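Local coordinates for arginine phosphatase Ywle (Geobacillus stearothermophilus, PDB 4PIC), which removes phosphate from phosphoarginine residues in proteins by hydrolysis and probably counteracts the arginine kinase McsB in the cell, at residues A[13-22]-A[44-54]. Sequence-based numbering, arbitrary orientation.
With PO4 (phosphate ion), chain C.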
ATOM      1  N   THR A  13       3.953 -11.333   4.992  1.00 11.27           N
ATOM      2  CA  THR A  13       3.793 -12.789   5.152  1.00 11.31           C
ATOM      3  C   THR A  13       4.818 -13.578   4.342  1.00 13.37           C
ATOM      4  O   THR A  13       5.074 -14.746   4.633  1.00 13.45           O
ATOM      5  CB  THR A  13       2.384 -13.299   4.758  1.00 14.86           C
ATOM      6  OG1 THR A  13       2.109 -12.953   3.396  1.00 15.01           O
ATOM      7  CG2 THR A  13       1.315 -12.703   5.664  1.00 13.96           C
ATOM      8  N   CYS A  14       5.412 -12.942   3.336  1.00 12.76           N
ATOM      9  CA  CYS A  14       6.287 -13.663   2.421  1.00 13.57           C
ATOM     10  C   CYS A  14       7.737 -13.157   2.415  1.00 11.89           C
ATOM     11  O   CYS A  14       8.575 -13.685   3.143  1.00 12.55           O
ATOM     12  CB  CYS A  14       5.645 -13.720   1.033  1.00 13.04           C
ATOM     13  SG  CYS A  14       4.030 -14.561   1.088  1.00 17.33           S
ATOM     14  N   ARG A  15       8.051 -12.131   1.629  1.00 11.94           N
ATOM     15  CA  ARG A  15       9.449 -11.713   1.527  1.00 11.14           C
ATOM     16  C   ARG A  15      10.023 -11.101   2.797  1.00  9.65           C
ATOM     17  O   ARG A  15      11.075 -11.530   3.254  1.00 10.26           O
ATOM     18  CB  ARG A  15       9.688 -10.777   0.339  1.00 13.47           C
ATOM     19  CG  ARG A  15       9.546 -11.470  -1.017  1.00 14.68           C
ATOM     20  CD  ARG A  15       9.622 -10.462  -2.146  1.00 12.76           C
ATOM     21  NE  ARG A  15       8.408  -9.656  -2.238  1.00 14.34           N
ATOM     22  CZ  ARG A  15       8.124  -8.860  -3.260  1.00 15.22           C
ATOM     23  NH1 ARG A  15       8.966  -8.767  -4.282  1.00 14.24           N
ATOM     24  NH2 ARG A  15       6.991  -8.173  -3.265  1.00 16.18           N
ATOM     25  N   SER A  16       9.366 -10.104   3.379  1.00  9.18           N
ATOM     26  CA  SER A  16       9.976  -9.461   4.549  1.00 10.78           C
ATOM     27  C   SER A  16      10.149 -10.386   5.764  1.00 10.69           C
ATOM     28  O   SER A  16      11.152 -10.273   6.455  1.00  9.68           O
ATOM     29  CB  SER A  16       9.334  -8.106   4.910  1.00 11.60           C
ATOM     30  OG  SER A  16       7.955  -8.208   5.212  1.00 10.90           O
ATOM     31  N   PRO A  17       9.206 -11.316   6.009  1.00 10.87           N
ATOM     32  CA  PRO A  17       9.484 -12.260   7.102  1.00 11.10           C
ATOM     33  C   PRO A  17      10.658 -13.183   6.806  1.00 11.16           C
ATOM     34  O   PRO A  17      11.392 -13.567   7.727  1.00 10.62           O
ATOM     35  CB  PRO A  17       8.190 -13.067   7.215  1.00 12.15           C
ATOM     36  CG  PRO A  17       7.139 -12.140   6.683  1.00 13.06           C
ATOM     37  CD  PRO A  17       7.806 -11.416   5.556  1.00 10.12           C
HETATM   38  N   MSE A  18      10.869 -13.527   5.541  1.00 10.21           N
HETATM   39  CA  MSE A  18      12.037 -14.329   5.207  1.00 11.38           C
HETATM   40  C   MSE A  18      13.323 -13.544   5.460  1.00  9.65           C
HETATM   41  O   MSE A  18      14.282 -14.068   6.031  1.00 10.67           O
HETATM   42  CB  MSE A  18      11.990 -14.819   3.759  1.00 10.72           C
HETATM   43  CG  MSE A  18      10.984 -15.949   3.541  1.00 10.76           C
HETATM   44 SE   MSE A  18      11.148 -16.873   1.826  1.00 16.31          SE
HETATM   45  CE  MSE A  18      10.623 -15.403   0.654  1.00 14.10           C
ATOM     46  N   ALA A  19      13.352 -12.292   5.025  1.00  8.60           N
ATOM     47  CA  ALA A  19      14.490 -11.426   5.265  1.00  8.89           C
ATOM     48  C   ALA A  19      14.777 -11.321   6.749  1.00 11.16           C
ATOM     49  O   ALA A  19      15.928 -11.476   7.175  1.00 10.83           O
ATOM     50  CB  ALA A  19      14.229 -10.046   4.666  1.00  9.86           C
ATOM     51  N   ALA A  20      13.744 -11.055   7.540  1.00 10.44           N
ATOM     52  CA  ALA A  20      13.910 -10.903   8.978  1.00 10.21           C
ATOM     53  C   ALA A  20      14.414 -12.194   9.602  1.00 11.25           C
ATOM     54  O   ALA A  20      15.312 -12.160  10.443  1.00 10.71           O
ATOM     55  CB  ALA A  20      12.597 -10.455   9.633  1.00 12.35           C
ATOM     56  N   ALA A  21      13.864 -13.324   9.182  1.00 11.14           N
ATOM     57  CA  ALA A  21      14.283 -14.600   9.752  1.00 11.85           C
ATOM     58  C   ALA A  21      15.736 -14.916   9.432  1.00 11.99           C
ATOM     59  O   ALA A  21      16.471 -15.416  10.288  1.00 11.59           O
ATOM     60  CB  ALA A  21      13.382 -15.729   9.290  1.00 11.94           C
ATOM     61  N   LEU A  22      16.149 -14.643   8.195  1.00 10.18           N
ATOM     62  CA  LEU A  22      17.527 -14.911   7.793  1.00 12.48           C
ATOM     63  C   LEU A  22      18.497 -14.059   8.591  1.00 10.95           C
ATOM     64  O   LEU A  22      19.546 -14.541   9.011  1.00 11.40           O
ATOM     65  CB  LEU A  22      17.706 -14.671   6.292  1.00 11.08           C
ATOM     66  CG  LEU A  22      17.060 -15.741   5.416  1.00 11.15           C
ATOM     67  CD1 LEU A  22      16.934 -15.212   4.002  1.00 12.84           C
ATOM     68  CD2 LEU A  22      17.916 -17.001   5.449  1.00 13.58           C
ATOM     69  N   SER A  44      -0.883 -12.557  11.406  1.00 18.42           N
ATOM     70  CA  SER A  44      -0.844 -13.659  10.447  1.00 18.22           C
ATOM     71  C   SER A  44       0.501 -14.387  10.464  1.00 20.64           C
ATOM     72  O   SER A  44       1.539 -13.774  10.672  1.00 19.22           O
ATOM     73  CB  SER A  44      -1.126 -13.163   9.034  1.00 20.21           C
ATOM     74  OG  SER A  44      -2.478 -12.773   8.886  1.00 21.69           O
ATOM     75  N   GLU A  45       0.468 -15.696  10.230  1.00 22.09           N
ATOM     76  CA  GLU A  45       1.692 -16.477  10.103  1.00 23.06           C
ATOM     77  C   GLU A  45       2.391 -16.128   8.795  1.00 20.06           C
ATOM     78  O   GLU A  45       1.755 -15.630   7.860  1.00 18.61           O
ATOM     79  CB  GLU A  45       1.356 -17.968  10.085  1.00 27.21           C
ATOM     80  CG  GLU A  45       0.704 -18.500  11.346  1.00 28.81           C
ATOM     81  CD  GLU A  45       1.506 -19.623  11.964  1.00 32.86           C
ATOM     82  OE1 GLU A  45       2.721 -19.432  12.175  1.00 34.40           O
ATOM     83  OE2 GLU A  45       0.934 -20.702  12.225  1.00 38.14           O
ATOM     84  N   ALA A  46       3.695 -16.397   8.723  1.00 18.52           N
ATOM     85  CA  ALA A  46       4.372 -16.401   7.435  1.00 15.16           C
ATOM     86  C   ALA A  46       3.671 -17.440   6.568  1.00 15.80           C
ATOM     87  O   ALA A  46       3.127 -18.430   7.084  1.00 16.76           O
ATOM     88  CB  ALA A  46       5.846 -16.749   7.606  1.00 15.23           C
ATOM     89  N   SER A  47       3.654 -17.225   5.257  1.00 14.66           N
ATOM     90  CA  SER A  47       2.978 -18.167   4.370  1.00 15.21           C
ATOM     91  C   SER A  47       3.663 -19.531   4.398  1.00 12.92           C
ATOM     92  O   SER A  47       4.829 -19.658   4.787  1.00 12.65           O
ATOM     93  CB  SER A  47       2.907 -17.645   2.940  1.00 18.21           C
ATOM     94  OG  SER A  47       4.184 -17.628   2.345  1.00 17.91           O
ATOM     95  N   VAL A  48       2.929 -20.565   4.009  1.00 13.33           N
ATOM     96  CA  VAL A  48       3.453 -21.914   4.157  1.00 13.54           C
ATOM     97  C   VAL A  48       4.725 -22.145   3.348  1.00 13.64           C
ATOM     98  O   VAL A  48       5.654 -22.791   3.831  1.00 11.32           O
ATOM     99  CB  VAL A  48       2.371 -23.001   3.852  1.00 13.46           C
ATOM    100  CG1 VAL A  48       1.928 -22.955   2.389  1.00 17.69           C
ATOM    101  CG2 VAL A  48       2.891 -24.366   4.214  1.00 15.86           C
ATOM    102  N   HIS A  49       4.801 -21.600   2.138  1.00 13.80           N
ATOM    103  CA  HIS A  49       6.002 -21.792   1.331  1.00 13.26           C
ATOM    104  C   HIS A  49       7.187 -21.040   1.928  1.00 12.10           C
ATOM    105  O   HIS A  49       8.315 -21.519   1.843  1.00 13.29           O
ATOM    106  CB  HIS A  49       5.795 -21.366  -0.122  1.00 13.22           C
ATOM    107  CG  HIS A  49       5.031 -22.358  -0.948  1.00 13.59           C
ATOM    108  ND1 HIS A  49       4.448 -22.022  -2.150  1.00 15.73           N
ATOM    109  CD2 HIS A  49       4.775 -23.674  -0.756  1.00 15.10           C
ATOM    110  CE1 HIS A  49       3.852 -23.086  -2.659  1.00 12.41           C
ATOM    111  NE2 HIS A  49       4.031 -24.099  -1.833  1.00 14.58           N
ATOM    112  N   ALA A  50       6.931 -19.874   2.529  1.00 10.28           N
ATOM    113  CA  ALA A  50       8.005 -19.133   3.202  1.00 12.21           C
ATOM    114  C   ALA A  50       8.515 -19.983   4.358  1.00 11.34           C
ATOM    115  O   ALA A  50       9.730 -20.142   4.549  1.00 10.87           O
ATOM    116  CB  ALA A  50       7.514 -17.779   3.700  1.00 12.34           C
ATOM    117  N   LYS A  51       7.600 -20.545   5.139  1.00 12.00           N
ATOM    118  CA  LYS A  51       8.014 -21.413   6.235  1.00 12.76           C
ATOM    119  C   LYS A  51       8.794 -22.613   5.735  1.00 13.11           C
ATOM    120  O   LYS A  51       9.797 -22.996   6.327  1.00 11.94           O
ATOM    121  CB  LYS A  51       6.810 -21.902   7.031  1.00 15.37           C
ATOM    122  CG  LYS A  51       6.140 -20.845   7.884  1.00 17.78           C
ATOM    123  CD  LYS A  51       5.202 -21.553   8.844  1.00 20.90           C
ATOM    124  CE  LYS A  51       4.330 -20.600   9.612  1.00 26.85           C
ATOM    125  NZ  LYS A  51       3.488 -21.364  10.582  1.00 32.21           N
HETATM  126  N   MSE A  52       8.355 -23.203   4.639  1.00 12.43           N
HETATM  127  CA  MSE A  52       9.033 -24.376   4.110  1.00 12.66           C
HETATM  128  C   MSE A  52      10.448 -24.082   3.649  1.00 12.05           C
HETATM  129  O   MSE A  52      11.373 -24.806   4.004  1.00 11.46           O
HETATM  130  CB  MSE A  52       8.236 -24.983   2.966  1.00 14.14           C
HETATM  131  CG  MSE A  52       7.061 -25.820   3.426  1.00 11.49           C
HETATM  132 SE   MSE A  52       5.892 -26.292   1.950  1.00 22.00          SE
HETATM  133  CE  MSE A  52       4.679 -27.457   2.891  1.00 18.67           C
ATOM    134  N   VAL A  53      10.639 -23.031   2.864  1.00 12.64           N
ATOM    135  CA  VAL A  53      11.987 -22.749   2.380  1.00 13.29           C
ATOM    136  C   VAL A  53      12.910 -22.267   3.504  1.00 11.18           C
ATOM    137  O   VAL A  53      14.124 -22.530   3.481  1.00 11.60           O
ATOM    138  CB  VAL A  53      12.019 -21.814   1.148  1.00 12.28           C
ATOM    139  CG1 VAL A  53      11.135 -22.388   0.037  1.00 12.57           C
ATOM    140  CG2 VAL A  53      11.549 -20.431   1.523  1.00 12.86           C
ATOM    141  N   LEU A  54      12.345 -21.623   4.524  1.00 10.83           N
ATOM    142  CA  LEU A  54      13.144 -21.316   5.713  1.00 11.54           C
ATOM    143  C   LEU A  54      13.535 -22.598   6.444  1.00 11.58           C
ATOM    144  O   LEU A  54      14.674 -22.739   6.887  1.00 11.91           O
ATOM    145  CB  LEU A  54      12.431 -20.341   6.654  1.00 11.70           C
ATOM    146  CG  LEU A  54      12.321 -18.911   6.115  1.00 10.37           C
ATOM    147  CD1 LEU A  54      11.411 -18.093   7.012  1.00 12.19           C
ATOM    148  CD2 LEU A  54      13.703 -18.247   5.994  1.00 11.40           C
TER
HETATM  149  P   PO4 C 201       3.904  -8.614  -1.143  1.00 19.67           P
HETATM  150  O1  PO4 C 201       3.307  -8.751   0.235  1.00 20.73           O
HETATM  151  O2  PO4 C 201       2.815  -8.285  -2.135  1.00 22.10           O
HETATM  152  O3  PO4 C 201       4.949  -7.550  -1.147  1.00 17.14           O
HETATM  153  O4  PO4 C 201       4.491  -9.952  -1.521  1.00 23.48           O
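Selenomethionine M18 and L54 pack together where helices 15-22 and 48-54 run side by side, 25° from parallel. Bent at chi3 (-67°), the M18 chain brings SE to 3.6 Å from V53 CG2, while its CG lies over A50 CB. L54 sends CD1 to 3.8 Å from A21 CB; small alanines suit both places because they let the longer chains of the partner helix come close. Nearer the helix starts the contact turns polar: S47 N donates to T13 O (2.9 Å, 165° at the hydrogen), and A46 CA adds a CA-H...O contact to that oxygen. S47 and C14 are both N-cap residues, and C14 SG lies 3.3 Å from S47 OG. The solvent side is looser: S44 and E45 give up little surface, T13 CG2 reaching S44 CB only at 4.2 Å, and exposed E45 forms a salt bridge with K51 of its own segment. R15, turned away from this seam, closes the P-loop that begins at nucleophile C9 and is probably catalytic; its NH2 binds phosphate O3 in the guanidinium plane (3.0 Å). A leucine in its place would probably leave the anion without this charged donor and I115 O without its N-H. Helix 15-25 thus lies between strands 3-9 and 31-37 on one side and helix 48-56 on another, while helix 123-150 meets C14, L22 and V53.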